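Local coordinates for Ycf48-like protein (Thermosynechococcus elongatus, PDB 5OJ5), which binds the C-terminal prepropeptide of D1 and probably acts early in photosystem II assembly and in replacement of photodamaged D1, at residues Ile39-Asn45 / Trp302-Val308; Thr55-Met61 / Leu329-Leu335; Gly69-Gly73 / Ser104-Gln108; Ile241-Ile247 / Arg267-Leu273. Numbering follows the deposited sequence.

Interaction 1. Residues Ile39-Asn45 / Trp302-Val308; sequences IPALDYN and WQQDVDV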
loop_
_atom_site.group_PDB
_atom_site.type_symbol
_atom_site.label_atom_id
_atom_site.label_comp_id
_atom_site.label_asym_id
_atom_site.label_seq_id
_atom_site.Cartn_x
_atom_site.Cartn_y
_atom_site.Cartn_z
ATOM N N ILE A 39 -25.610 3.754 -6.711
ATOM C CA ILE A 39 -25.699 3.443 -5.290
ATOM C C ILE A 39 -25.871 4.751 -4.548
ATOM O O ILE A 39 -25.657 5.835 -5.135
ATOM C CB ILE A 39 -24.480 2.651 -4.810
ATOM C CG1 ILE A 39 -23.186 3.474 -4.884
ATOM C CG2 ILE A 39 -24.355 1.365 -5.616
ATOM C CD1 ILE A 39 -22.047 2.762 -4.241
ATOM N N PRO A 40 -26.301 4.718 -3.284
ATOM C CA PRO A 40 -26.515 5.973 -2.571
ATOM C C PRO A 40 -25.217 6.746 -2.437
ATOM O O PRO A 40 -24.130 6.164 -2.380
ATOM C CB PRO A 40 -27.059 5.530 -1.203
ATOM C CG PRO A 40 -27.574 4.166 -1.408
ATOM C CD PRO A 40 -26.677 3.546 -2.449
ATOM N N ALA A 41 -25.356 8.071 -2.400
ATOM C CA ALA A 41 -24.242 8.969 -2.173
ATOM C C ALA A 41 -24.026 9.147 -0.682
ATOM O O ALA A 41 -24.979 9.446 0.048
ATOM C CB ALA A 41 -24.538 10.330 -2.792
ATOM N N LEU A 42 -22.769 9.057 -0.263
ATOM C CA LEU A 42 -22.397 9.314 1.114
ATOM C C LEU A 42 -22.811 10.718 1.527
ATOM O O LEU A 42 -22.786 11.646 0.720
ATOM C CB LEU A 42 -20.871 9.187 1.206
ATOM C CG LEU A 42 -20.153 8.860 2.503
ATOM C CD1 LEU A 42 -20.651 7.552 3.082
ATOM C CD2 LEU A 42 -18.653 8.834 2.225
ATOM N N ASP A 43 -23.109 10.875 2.812
ATOM C CA ASP A 43 -23.579 12.143 3.367
ATOM C C ASP A 43 -22.475 13.139 3.680
ATOM O O ASP A 43 -22.772 14.332 3.834
ATOM C CB ASP A 43 -24.401 11.914 4.638
ATOM C CG ASP A 43 -25.804 11.450 4.352
ATOM O OD1 ASP A 43 -26.230 11.488 3.179
ATOM O OD2 ASP A 43 -26.491 11.080 5.329
ATOM N N TYR A 44 -21.226 12.694 3.783
ATOM C CA TYR A 44 -20.128 13.604 4.094
ATOM C C TYR A 44 -18.896 13.122 3.349
ATOM O O TYR A 44 -18.620 11.924 3.324
ATOM C CB TYR A 44 -19.804 13.623 5.599
ATOM C CG TYR A 44 -18.496 14.384 5.972
ATOM C CD1 TYR A 44 -18.369 15.772 5.828
ATOM C CD2 TYR A 44 -17.370 13.694 6.413
ATOM C CE1 TYR A 44 -17.183 16.437 6.162
ATOM C CE2 TYR A 44 -16.182 14.353 6.743
ATOM C CZ TYR A 44 -16.095 15.707 6.592
ATOM O OH TYR A 44 -14.923 16.374 6.909
ATOM N N ASN A 45 -18.180 14.048 2.730
ATOM C CA ASN A 45 -16.935 13.716 2.066
ATOM C C ASN A 45 -15.780 14.150 2.962
ATOM O O ASN A 45 -15.524 15.362 3.077
ATOM C CB ASN A 45 -16.830 14.447 0.745
ATOM C CG ASN A 45 -15.406 14.333 0.197
ATOM O OD1 ASN A 45 -14.751 13.281 0.347
ATOM N ND2 ASN A 45 -14.881 15.414 -0.341
ATOM N N TRP A 302 -22.441 -0.461 0.324
ATOM C CA TRP A 302 -21.525 0.601 -0.043
ATOM C C TRP A 302 -22.292 1.827 -0.492
ATOM O O TRP A 302 -23.371 1.748 -1.076
ATOM C CB TRP A 302 -20.624 0.120 -1.220
ATOM C CG TRP A 302 -19.725 -1.015 -0.769
ATOM C CD1 TRP A 302 -20.034 -2.344 -0.744
ATOM C CD2 TRP A 302 -18.400 -0.888 -0.234
ATOM N NE1 TRP A 302 -18.964 -3.049 -0.235
ATOM C CE2 TRP A 302 -17.965 -2.183 0.097
ATOM C CE3 TRP A 302 -17.552 0.190 0.025
ATOM C CZ2 TRP A 302 -16.719 -2.428 0.635
ATOM C CZ3 TRP A 302 -16.314 -0.053 0.571
ATOM C CH2 TRP A 302 -15.903 -1.355 0.874
ATOM N N GLN A 303 -21.674 2.962 -0.265
ATOM C CA GLN A 303 -22.149 4.228 -0.750
ATOM C C GLN A 303 -20.976 4.908 -1.436
ATOM O O GLN A 303 -19.803 4.645 -1.129
ATOM C CB GLN A 303 -22.686 5.080 0.398
ATOM C CG GLN A 303 -23.946 4.456 1.014
ATOM C CD GLN A 303 -24.602 5.284 2.106
ATOM O OE1 GLN A 303 -24.018 6.245 2.612
ATOM N NE2 GLN A 303 -25.870 4.945 2.433
ATOM N N GLN A 304 -21.282 5.774 -2.375
ATOM C CA GLN A 304 -20.243 6.396 -3.173
ATOM C C GLN A 304 -19.928 7.800 -2.661
ATOM O O GLN A 304 -20.836 8.566 -2.336
ATOM C CB GLN A 304 -20.633 6.487 -4.650
ATOM C CG GLN A 304 -19.557 7.111 -5.497
ATOM C CD GLN A 304 -19.717 6.836 -6.958
ATOM O OE1 GLN A 304 -20.801 6.477 -7.424
ATOM N NE2 GLN A 304 -18.638 7.009 -7.701
ATOM N N ASP A 305 -18.638 8.146 -2.603
ATOM C CA ASP A 305 -18.221 9.524 -2.338
ATOM C C ASP A 305 -18.244 10.264 -3.668
ATOM O O ASP A 305 -17.295 10.194 -4.458
ATOM C CB ASP A 305 -16.842 9.531 -1.710
ATOM C CG ASP A 305 -16.416 10.904 -1.275
ATOM O OD1 ASP A 305 -16.864 11.912 -1.834
ATOM O OD2 ASP A 305 -15.557 10.966 -0.354
ATOM N N VAL A 306 -19.350 10.957 -3.923
ATOM C CA VAL A 306 -19.540 11.517 -5.249
ATOM C C VAL A 306 -18.664 12.740 -5.469
ATOM O O VAL A 306 -18.383 13.084 -6.627
ATOM C CB VAL A 306 -21.027 11.820 -5.567
ATOM C CG1 VAL A 306 -21.821 10.484 -5.555
ATOM C CG2 VAL A 306 -21.619 12.849 -4.603
ATOM N N ASP A 307 -18.249 13.434 -4.401
ATOM C CA ASP A 307 -17.480 14.659 -4.601
ATOM C C ASP A 307 -16.177 14.377 -5.278
ATOM O O ASP A 307 -15.709 15.198 -6.066
ATOM C CB ASP A 307 -17.189 15.362 -3.289
ATOM C CG ASP A 307 -18.449 15.799 -2.624
ATOM O OD1 ASP A 307 -18.901 16.939 -2.779
ATOM O OD2 ASP A 307 -19.061 14.910 -2.010
ATOM N N VAL A 308 -15.579 13.220 -4.998
ATOM C CA VAL A 308 -14.254 13.001 -5.554
ATOM C C VAL A 308 -14.317 12.472 -6.971
ATOM O O VAL A 308 -13.253 12.309 -7.596
ATOM C CB VAL A 308 -13.354 12.116 -4.663
ATOM C CG1 VAL A 308 -13.200 12.708 -3.285
ATOM C CG2 VAL A 308 -13.897 10.726 -4.603
HETATM O O HOH W 1 -23.525 8.472 4.557
#
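On the rim of a seven-bladed beta-propeller, the segment 39-45, just ahead of strand 47-51, lies along strand 303-304, an edge strand of the blade 272-304. The register ascends on both sides (Pro40 with Gln303, Ala41 with Gln304), so the single bridge is parallel. It rests on two near-linear hydrogen bonds: Gln304 N to Pro40 O (2.9 Å, 163°) and Leu42 N to Gln304 O (2.9 Å, 170°). Rotamers set the packing around it. Ile39, with chi1 p and chi2 t, carries CD1 across the backbone, 3.6 Å from Trp302 O and 3.6 Å from Gln304 N. Leu42, with chi1 t and chi2 p, puts CD1 3.6 Å from Gln303 OE1 and also touches Trp284 of strand 283-287. Ala41, the bridged residue, points away overall, yet its CB touches Val306 CG1 at 3.9 Å. Asn45 (chi1 t) has CB 3.6 Å from Asp307 OD2, while its OD1 accepts a hydrogen bond from Trp47 N. Gln303 is extended (chi1 m, chi2 t), bringing NE2 to 3.9 Å from Pro40 CB; its OE1 receives a hydrogen bond from water 1 (3.0 Å), which in turn accepts one from Asp43 N (3.0 Å).

Interaction 2. Residues Thr55-Met61 / Leu329-Leu335; sequences TATILDM and LGQKGIL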
loop_
_atom_site.group_PDB
_atom_site.type_symbol
_atom_site.label_atom_id
_atom_site.label_comp_id
_atom_site.label_asym_id
_atom_site.label_seq_id
_atom_site.Cartn_x
_atom_site.Cartn_y
_atom_site.Cartn_z
ATOM N N THR A 55 4.664 16.172 -10.421
ATOM C CA THR A 55 3.723 15.373 -11.197
ATOM C C THR A 55 4.135 13.912 -11.230
ATOM O O THR A 55 3.510 13.123 -11.953
ATOM C CB THR A 55 3.527 15.907 -12.623
ATOM O OG1 THR A 55 4.756 15.763 -13.348
ATOM C CG2 THR A 55 3.090 17.358 -12.606
ATOM N N ALA A 56 5.137 13.519 -10.428
ATOM C CA ALA A 56 5.506 12.117 -10.338
ATOM C C ALA A 56 4.482 11.330 -9.521
ATOM O O ALA A 56 3.907 11.825 -8.559
ATOM C CB ALA A 56 6.861 11.998 -9.631
ATOM N N THR A 57 4.282 10.081 -9.914
ATOM C CA THR A 57 3.430 9.192 -9.129
ATOM C C THR A 57 4.039 8.859 -7.770
ATOM O O THR A 57 5.198 8.455 -7.683
ATOM C CB THR A 57 3.250 7.898 -9.913
ATOM O OG1 THR A 57 2.630 8.202 -11.183
ATOM C CG2 THR A 57 2.423 6.853 -9.171
ATOM N N ILE A 58 3.246 9.044 -6.726
ATOM C CA ILE A 58 3.617 8.674 -5.370
ATOM C C ILE A 58 3.231 7.222 -5.105
ATOM O O ILE A 58 2.123 6.800 -5.440
ATOM C CB ILE A 58 2.983 9.648 -4.364
ATOM C CG1 ILE A 58 3.391 11.103 -4.675
ATOM C CG2 ILE A 58 3.354 9.259 -2.941
ATOM C CD1 ILE A 58 4.874 11.299 -4.954
ATOM N N LEU A 59 4.133 6.479 -4.468
ATOM C CA LEU A 59 3.952 5.051 -4.255
ATOM C C LEU A 59 3.761 4.638 -2.815
ATOM O O LEU A 59 3.171 3.582 -2.565
ATOM C CB LEU A 59 5.103 4.284 -4.884
ATOM C CG LEU A 59 5.227 4.480 -6.402
ATOM C CD1 LEU A 59 6.483 3.761 -6.896
ATOM C CD2 LEU A 59 3.980 3.934 -7.103
ATOM N N ASP A 60 4.284 5.385 -1.847
ATOM C CA ASP A 60 4.163 4.959 -0.455
ATOM C C ASP A 60 4.362 6.150 0.465
ATOM O O ASP A 60 4.890 7.200 0.067
ATOM C CB ASP A 60 5.135 3.818 -0.142
ATOM C CG ASP A 60 4.711 2.988 1.063
ATOM O OD1 ASP A 60 3.516 3.050 1.493
ATOM O OD2 ASP A 60 5.590 2.256 1.559
ATOM N N MET A 61 3.977 5.966 1.732
ATOM C CA MET A 61 4.024 7.006 2.749
ATOM C C MET A 61 4.162 6.343 4.108
ATOM O O MET A 61 3.546 5.318 4.347
ATOM C CB MET A 61 2.761 7.872 2.634
ATOM C CG MET A 61 2.653 9.019 3.627
ATOM S SD MET A 61 1.070 9.884 3.614
ATOM C CE MET A 61 1.024 10.527 1.958
ATOM N N LEU A 329 -3.479 7.807 -2.447
ATOM C CA LEU A 329 -2.526 8.136 -3.508
ATOM C C LEU A 329 -3.214 8.101 -4.876
ATOM O O LEU A 329 -3.801 7.078 -5.258
ATOM C CB LEU A 329 -1.321 7.191 -3.473
ATOM C CG LEU A 329 -0.637 6.982 -2.129
ATOM C CD1 LEU A 329 0.574 6.107 -2.283
ATOM C CD2 LEU A 329 -0.214 8.237 -1.425
ATOM N N GLY A 330 -3.210 9.234 -5.555
ATOM C CA GLY A 330 -3.663 9.368 -6.915
ATOM C C GLY A 330 -2.513 9.381 -7.893
ATOM O O GLY A 330 -1.385 9.027 -7.556
ATOM N N GLN A 331 -2.767 9.882 -9.088
ATOM C CA GLN A 331 -1.751 9.988 -10.135
ATOM C C GLN A 331 -1.209 11.398 -10.153
ATOM O O GLN A 331 -1.857 12.330 -9.688
ATOM C CB GLN A 331 -2.372 9.700 -11.500
ATOM C CG GLN A 331 -2.994 8.363 -11.622
ATOM C CD GLN A 331 -3.796 8.221 -12.872
ATOM O OE1 GLN A 331 -4.992 8.413 -12.868
ATOM N NE2 GLN A 331 -3.127 7.906 -13.984
ATOM N N LYS A 332 -0.010 11.552 -10.701
ATOM C CA LYS A 332 0.475 12.871 -11.058
ATOM C C LYS A 332 0.527 13.818 -9.869
ATOM O O LYS A 332 0.211 15.008 -9.974
ATOM C CB LYS A 332 -0.320 13.475 -12.216
ATOM C CG LYS A 332 -1.637 14.255 -11.942
ATOM C CD LYS A 332 -2.457 14.626 -13.179
ATOM C CE LYS A 332 -3.765 15.115 -12.676
ATOM N NZ LYS A 332 -3.778 16.464 -13.207
ATOM N N GLY A 333 0.933 13.307 -8.720
ATOM C CA GLY A 333 1.077 14.144 -7.548
ATOM C C GLY A 333 -0.184 14.445 -6.779
ATOM O O GLY A 333 -0.143 15.235 -5.825
ATOM N N ILE A 334 -1.294 13.847 -7.152
ATOM C CA ILE A 334 -2.541 14.052 -6.434
ATOM C C ILE A 334 -2.574 13.161 -5.199
ATOM O O ILE A 334 -2.248 11.961 -5.255
ATOM C CB ILE A 334 -3.726 13.741 -7.351
ATOM C CG1 ILE A 334 -3.775 14.794 -8.488
ATOM C CG2 ILE A 334 -5.046 13.669 -6.536
ATOM C CD1 ILE A 334 -4.737 14.470 -9.580
ATOM N N LEU A 335 -2.956 13.770 -4.079
ATOM C CA LEU A 335 -3.185 13.124 -2.807
ATOM C C LEU A 335 -4.606 13.458 -2.352
ATOM O O LEU A 335 -5.020 14.581 -2.529
ATOM C CB LEU A 335 -2.115 13.789 -1.921
ATOM C CG LEU A 335 -1.885 13.161 -0.572
ATOM C CD1 LEU A 335 -1.491 11.697 -0.705
ATOM C CD2 LEU A 335 -0.774 13.945 0.135
HETATM O O HOH W 2 0.659 10.592 -7.041
#
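Leu329 pushes its side chain (chi1 m, chi2 t) against strand 58-61, CD1 lying 3.6 Å from Ile58 O and 3.5 Å from Leu59 C while CD2 meets Ile58 CG2 at 4.0 Å. It has the largest area buried by this contact, 86 Å². Met61 continues the apolar patch: its methyl CE sits 4.3 Å from Leu329 CD2 and 3.8 Å from Leu335 CD1. These contacts join two neighbouring blades of the propeller, since strands 325-329 and 334-338 belong to the blade completed by the N-terminal strand 47-51, and strand 58-63 is an outermost strand of the next sheet. At the other end, the type I' turn Gln331-Ile334 meets the loop before strand 58-63. Positive phi at Lys332 (58°) and Gly333 (81°) fits this turn, and at the angles of Gly333 a CB would be jammed against the preceding carbonyl. Here Lys332 CA makes a CA-H...O contact with Thr55 O (3.2 Å, angle at H 163°). Water 2 links the two backbones, accepting from Ile58 N (3.0 Å), donating to Gly330 O (2.6 Å) and weakly accepting from Gly333 N (3.2 Å). With no clear direct hydrogen bond across the segments, their cohesion probably comes from apolar burial, the Lys332 CA-H...O contact and one ordered water that serves backbone groups of both blades.

Interaction 3. Residues Gly69-Gly73 / Ser104-Gln108; sequences GWLVG and SVSFQ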
loop_
_atom_site.group_PDB
_atom_site.type_symbol
_atom_site.label_atom_id
_atom_site.label_comp_id
_atom_site.label_asym_id
_atom_site.label_seq_id
_atom_site.Cartn_x
_atom_site.Cartn_y
_atom_site.Cartn_z
ATOM N N GLY A 69 6.247 13.048 8.725
ATOM C CA GLY A 69 6.221 11.881 7.873
ATOM C C GLY A 69 6.868 12.135 6.539
ATOM O O GLY A 69 7.299 13.249 6.215
ATOM N N TRP A 70 6.937 11.067 5.744
ATOM C CA TRP A 70 7.637 11.029 4.467
ATOM C C TRP A 70 6.812 10.284 3.440
ATOM O O TRP A 70 6.132 9.298 3.773
ATOM C CB TRP A 70 9.007 10.326 4.630
ATOM C CG TRP A 70 9.999 11.118 5.436
ATOM C CD1 TRP A 70 10.106 11.159 6.785
ATOM C CD2 TRP A 70 10.985 12.002 4.919
ATOM N NE1 TRP A 70 11.104 12.054 7.152
ATOM C CE2 TRP A 70 11.679 12.545 6.016
ATOM C CE3 TRP A 70 11.370 12.361 3.627
ATOM C CZ2 TRP A 70 12.746 13.450 5.866
ATOM C CZ3 TRP A 70 12.468 13.241 3.508
ATOM C CH2 TRP A 70 13.126 13.747 4.610
ATOM N N LEU A 71 6.930 10.707 2.190
ATOM C CA LEU A 71 6.364 9.970 1.073
ATOM C C LEU A 71 7.435 9.799 0.001
ATOM O O LEU A 71 8.416 10.563 -0.062
ATOM C CB LEU A 71 5.089 10.611 0.541
ATOM C CG LEU A 71 5.144 12.034 -0.044
ATOM C CD1 LEU A 71 5.769 12.042 -1.458
ATOM C CD2 LEU A 71 3.755 12.656 -0.074
ATOM N N VAL A 72 7.243 8.763 -0.820
ATOM C CA VAL A 72 8.217 8.402 -1.835
ATOM C C VAL A 72 7.494 7.994 -3.109
ATOM O O VAL A 72 6.338 7.543 -3.079
ATOM C CB VAL A 72 9.166 7.260 -1.393
ATOM C CG1 VAL A 72 9.925 7.647 -0.149
ATOM C CG2 VAL A 72 8.408 5.946 -1.177
ATOM N N GLY A 73 8.206 8.069 -4.240
ATOM C CA GLY A 73 7.635 7.566 -5.479
ATOM C C GLY A 73 8.621 7.501 -6.603
ATOM O O GLY A 73 9.834 7.329 -6.425
ATOM N N SER A 104 8.739 1.793 -1.532
ATOM C CA SER A 104 8.326 1.507 -0.166
ATOM C C SER A 104 9.127 2.385 0.768
ATOM O O SER A 104 10.339 2.525 0.602
ATOM C CB SER A 104 8.558 0.036 0.117
ATOM O OG SER A 104 8.275 -0.367 1.433
ATOM N N VAL A 105 8.444 2.951 1.776
ATOM C CA VAL A 105 9.088 3.684 2.858
ATOM C C VAL A 105 8.446 3.224 4.154
ATOM O O VAL A 105 7.224 3.020 4.216
ATOM C CB VAL A 105 8.976 5.214 2.685
ATOM C CG1 VAL A 105 7.510 5.700 2.568
ATOM C CG2 VAL A 105 9.714 5.974 3.795
ATOM N N SER A 106 9.263 3.058 5.201
ATOM C CA SER A 106 8.720 2.601 6.482
ATOM C C SER A 106 9.544 3.169 7.608
ATOM O O SER A 106 10.765 2.972 7.639
ATOM C CB SER A 106 8.749 1.083 6.525
ATOM O OG SER A 106 8.261 0.579 7.752
ATOM N N PHE A 107 8.866 3.800 8.557
ATOM C CA PHE A 107 9.483 4.287 9.799
ATOM C C PHE A 107 8.929 3.526 10.989
ATOM O O PHE A 107 7.760 3.128 11.029
ATOM C CB PHE A 107 9.165 5.779 10.008
ATOM C CG PHE A 107 10.078 6.680 9.210
ATOM C CD1 PHE A 107 11.217 7.234 9.808
ATOM C CD2 PHE A 107 9.839 6.955 7.854
ATOM C CE1 PHE A 107 12.087 8.034 9.106
ATOM C CE2 PHE A 107 10.743 7.778 7.131
ATOM C CZ PHE A 107 11.859 8.301 7.770
ATOM N N GLN A 108 9.793 3.377 11.985
ATOM C CA GLN A 108 9.375 3.007 13.346
ATOM C C GLN A 108 10.082 4.035 14.232
ATOM O O GLN A 108 11.307 3.983 14.413
ATOM C CB GLN A 108 9.770 1.577 13.679
ATOM C CG GLN A 108 9.394 1.178 15.102
ATOM C CD GLN A 108 7.938 1.438 15.391
ATOM O OE1 GLN A 108 7.606 2.137 16.375
ATOM N NE2 GLN A 108 7.070 0.888 14.605
#
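Two antiparallel-running strands of adjacent propeller blades face each other here: strand 69-73 of blade 58-90 and strand 101-108 of blade 101-133. The axes of segments 69-73 and 104-108 approach to 6.9 Å, with 164° between their N-to-C directions, and no hydrogen bond crosses, so they pack through side chains. Val105 is the central bump. It fits the hollow between Trp70 and Val72, its CG1 4.0 Å from Trp70 O, its CG2 4.5 Å from Trp70 CB and its CB 3.9 Å from Val72 CG1. Val72 in turn presses CG2 to 4.1 Å from Ser104 C. Beyond Val105, Phe107 CE2 lies 3.5 Å from Trp70 CD1; the planes are near parallel (16°), but with the Phe107 and five-membered ring centroids 4.9 Å apart the rings barely overlap. Trp70 NE1 is hydrogen-bonded to Gly127 O. Between these two segments the contact rests on shape and dispersion; strand 58-63 supplies polar links between the blades, Asp60 OD2 and Ser62 OG accepting from the backbone N of Val105 and Phe107.

Interaction 4. Residues Ile241-Ile247 / Arg267-Leu273; sequences IVNGGKI and RNSVGFL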
loop_
_atom_site.group_PDB
_atom_site.type_symbol
_atom_site.label_atom_id
_atom_site.label_comp_id
_atom_site.label_asym_id
_atom_site.label_seq_id
_atom_site.Cartn_x
_atom_site.Cartn_y
_atom_site.Cartn_z
ATOM N N ILE A 241 -9.939 -8.113 -4.163
ATOM C CA ILE A 241 -10.497 -7.375 -5.295
ATOM C C ILE A 241 -10.208 -8.203 -6.540
ATOM O O ILE A 241 -9.053 -8.592 -6.769
ATOM C CB ILE A 241 -9.853 -5.990 -5.443
ATOM C CG1 ILE A 241 -10.202 -5.113 -4.245
ATOM C CG2 ILE A 241 -10.296 -5.359 -6.774
ATOM C CD1 ILE A 241 -9.378 -3.822 -4.182
ATOM N N VAL A 242 -11.246 -8.465 -7.343
ATOM C CA VAL A 242 -11.093 -9.210 -8.582
ATOM C C VAL A 242 -11.501 -8.323 -9.752
ATOM O O VAL A 242 -12.160 -7.292 -9.599
ATOM C CB VAL A 242 -11.861 -10.544 -8.612
ATOM C CG1 VAL A 242 -11.481 -11.410 -7.412
ATOM C CG2 VAL A 242 -13.329 -10.289 -8.671
ATOM N N ASN A 243 -11.107 -8.771 -10.948
ATOM C CA ASN A 243 -11.390 -8.053 -12.182
ATOM C C ASN A 243 -12.857 -7.681 -12.280
ATOM O O ASN A 243 -13.746 -8.428 -11.856
ATOM C CB ASN A 243 -11.015 -8.896 -13.414
ATOM C CG ASN A 243 -10.994 -8.067 -14.694
ATOM O OD1 ASN A 243 -10.230 -7.118 -14.803
ATOM N ND2 ASN A 243 -11.851 -8.406 -15.650
ATOM N N GLY A 244 -13.103 -6.500 -12.831
ATOM C CA GLY A 244 -14.458 -6.130 -13.152
ATOM C C GLY A 244 -15.239 -5.588 -12.000
ATOM O O GLY A 244 -16.472 -5.636 -12.021
ATOM N N GLY A 245 -14.563 -5.093 -10.976
ATOM C CA GLY A 245 -15.223 -4.330 -9.932
ATOM C C GLY A 245 -15.912 -5.180 -8.895
ATOM O O GLY A 245 -16.956 -4.783 -8.374
ATOM N N LYS A 246 -15.351 -6.335 -8.546
ATOM C CA LYS A 246 -15.969 -7.186 -7.556
ATOM C C LYS A 246 -15.010 -7.419 -6.391
ATOM O O LYS A 246 -13.798 -7.368 -6.545
ATOM C CB LYS A 246 -16.400 -8.520 -8.181
ATOM C CG LYS A 246 -17.181 -8.409 -9.467
ATOM C CD LYS A 246 -18.555 -7.888 -9.244
ATOM C CE LYS A 246 -19.317 -7.741 -10.565
ATOM N NZ LYS A 246 -19.240 -6.306 -10.998
ATOM N N ILE A 247 -15.582 -7.703 -5.223
ATOM C CA ILE A 247 -14.804 -7.959 -4.009
ATOM C C ILE A 247 -15.385 -9.142 -3.248
ATOM O O ILE A 247 -16.543 -9.512 -3.449
ATOM C CB ILE A 247 -14.665 -6.733 -3.073
ATOM C CG1 ILE A 247 -15.987 -6.463 -2.352
ATOM C CG2 ILE A 247 -14.159 -5.538 -3.823
ATOM C CD1 ILE A 247 -15.915 -5.312 -1.348
ATOM N N ARG A 267 -21.887 -2.888 -11.015
ATOM C CA ARG A 267 -21.523 -2.902 -12.428
ATOM C C ARG A 267 -20.096 -3.410 -12.562
ATOM O O ARG A 267 -19.362 -3.512 -11.578
ATOM C CB ARG A 267 -21.709 -1.530 -13.101
ATOM C CG ARG A 267 -20.777 -0.429 -12.610
ATOM C CD ARG A 267 -21.445 0.940 -12.768
ATOM N NE ARG A 267 -20.636 2.023 -12.217
ATOM C CZ ARG A 267 -19.991 2.928 -12.953
ATOM N NH1 ARG A 267 -19.277 3.882 -12.366
ATOM N NH2 ARG A 267 -20.058 2.879 -14.278
ATOM N N ASN A 268 -19.720 -3.732 -13.801
ATOM C CA ASN A 268 -18.427 -4.325 -14.117
ATOM C C ASN A 268 -17.450 -3.337 -14.737
ATOM O O ASN A 268 -16.288 -3.694 -14.950
ATOM C CB ASN A 268 -18.607 -5.495 -15.099
ATOM C CG ASN A 268 -19.552 -6.557 -14.579
ATOM O OD1 ASN A 268 -19.209 -7.323 -13.678
ATOM N ND2 ASN A 268 -20.749 -6.618 -15.154
ATOM N N SER A 269 -17.894 -2.121 -15.055
ATOM C CA SER A 269 -17.078 -1.217 -15.852
ATOM C C SER A 269 -15.944 -0.580 -15.068
ATOM O O SER A 269 -14.947 -0.166 -15.675
ATOM C CB SER A 269 -17.949 -0.126 -16.490
ATOM O OG SER A 269 -18.983 0.281 -15.600
ATOM N N VAL A 270 -16.054 -0.492 -13.743
ATOM C CA VAL A 270 -15.087 0.251 -12.951
ATOM C C VAL A 270 -14.303 -0.719 -12.083
ATOM O O VAL A 270 -14.867 -1.447 -11.264
ATOM C CB VAL A 270 -15.735 1.375 -12.137
ATOM C CG1 VAL A 270 -16.634 0.796 -11.180
ATOM C CG2 VAL A 270 -14.673 2.149 -11.372
ATOM N N GLY A 271 -13.012 -0.691 -12.226
ATOM C CA GLY A 271 -12.164 -1.552 -11.471
ATOM C C GLY A 271 -11.757 -0.892 -10.174
ATOM O O GLY A 271 -11.586 0.331 -10.069
ATOM N N PHE A 272 -11.563 -1.730 -9.174
ATOM C CA PHE A 272 -11.050 -1.250 -7.905
ATOM C C PHE A 272 -9.575 -1.586 -7.773
ATOM O O PHE A 272 -9.076 -2.551 -8.352
ATOM C CB PHE A 272 -11.834 -1.814 -6.710
ATOM C CG PHE A 272 -13.262 -1.418 -6.777
ATOM C CD1 PHE A 272 -14.279 -2.370 -6.997
ATOM C CD2 PHE A 272 -13.611 -0.093 -6.678
ATOM C CE1 PHE A 272 -15.635 -1.993 -7.071
ATOM C CE2 PHE A 272 -14.968 0.306 -6.762
ATOM C CZ PHE A 272 -15.953 -0.653 -6.966
ATOM N N LEU A 273 -8.882 -0.799 -6.950
ATOM C CA LEU A 273 -7.434 -0.867 -6.826
ATOM C C LEU A 273 -6.998 -1.166 -5.412
ATOM O O LEU A 273 -5.986 -1.827 -5.232
ATOM C CB LEU A 273 -6.827 0.435 -7.335
ATOM C CG LEU A 273 -7.094 0.686 -8.828
ATOM C CD1 LEU A 273 -6.822 2.113 -9.225
ATOM C CD2 LEU A 273 -6.293 -0.290 -9.662
HETATM O O HOH W 3 -11.790 -4.548 -10.077
HETATM O O HOH W 4 -18.900 -2.941 -8.561
#
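Phe272 loses 80 Å² to the contact, more than any other residue. Its ring edge faces the hairpin, with CE1 3.4 Å from Gly245 O, and its CB lies 3.9 Å from Ile241 CG2. Ile241 (62 Å²) packs over the same strand, CG2 3.4 Å from Phe272 O and CD1 3.8 Å from Leu273 C. The hairpin joins strands 238-242 and 246-251 of one propeller blade through a three-residue loop, closed by the hydrogen bond from Val242 N to Lys246 O (2.9 Å); Phe272 starts strand 272-277 of the next blade. Gly245 (60 Å²) sits at that seam with positive phi, its CA 3.2 Å from Val270 O, and an ideal CB would lie only 2.5 Å from that oxygen, a clash. Water 3 bridges Val242 O (2.8 Å), Gly245 N (3.0 Å) and Phe272 N (3.0 Å). Nearby, Lys246 NZ donates to Asn268 OD1 (2.9 Å) and to Gly244 O (3.0 Å). Arg225, within the Arg-rich patch, hydrogen-bonds Asn243 O and, weakly, Asn268 OD1.

How the interactions relate
All four contacts lie within one seven-bladed propeller. Along the chain, interactions 1 and 2 cross: both open near the N-terminus and close near the C-terminus, in the order 1, 2, 1, 2, whereas interactions 3 and 4 fall within the span of both and follow in series. Interactions 2 and 3 meet at blade 58-90, with centres 13 Å apart; strands 58-63 and 69-73 pair there (Leu59 N to Val72 O, 2.8 Å), and Asp60 OD2 lies 2.9 Å from Val105 N. Interactions 1 and 4 share blade 272-304, centres 17 Å apart, with Trp302 CZ2 3.6 Å from Ile247 CD1. Interactions 3 and 4, 28 Å apart between centres, lie on opposite sides of the chain's centre. Strand 47-51 completing the last blade closes the ring.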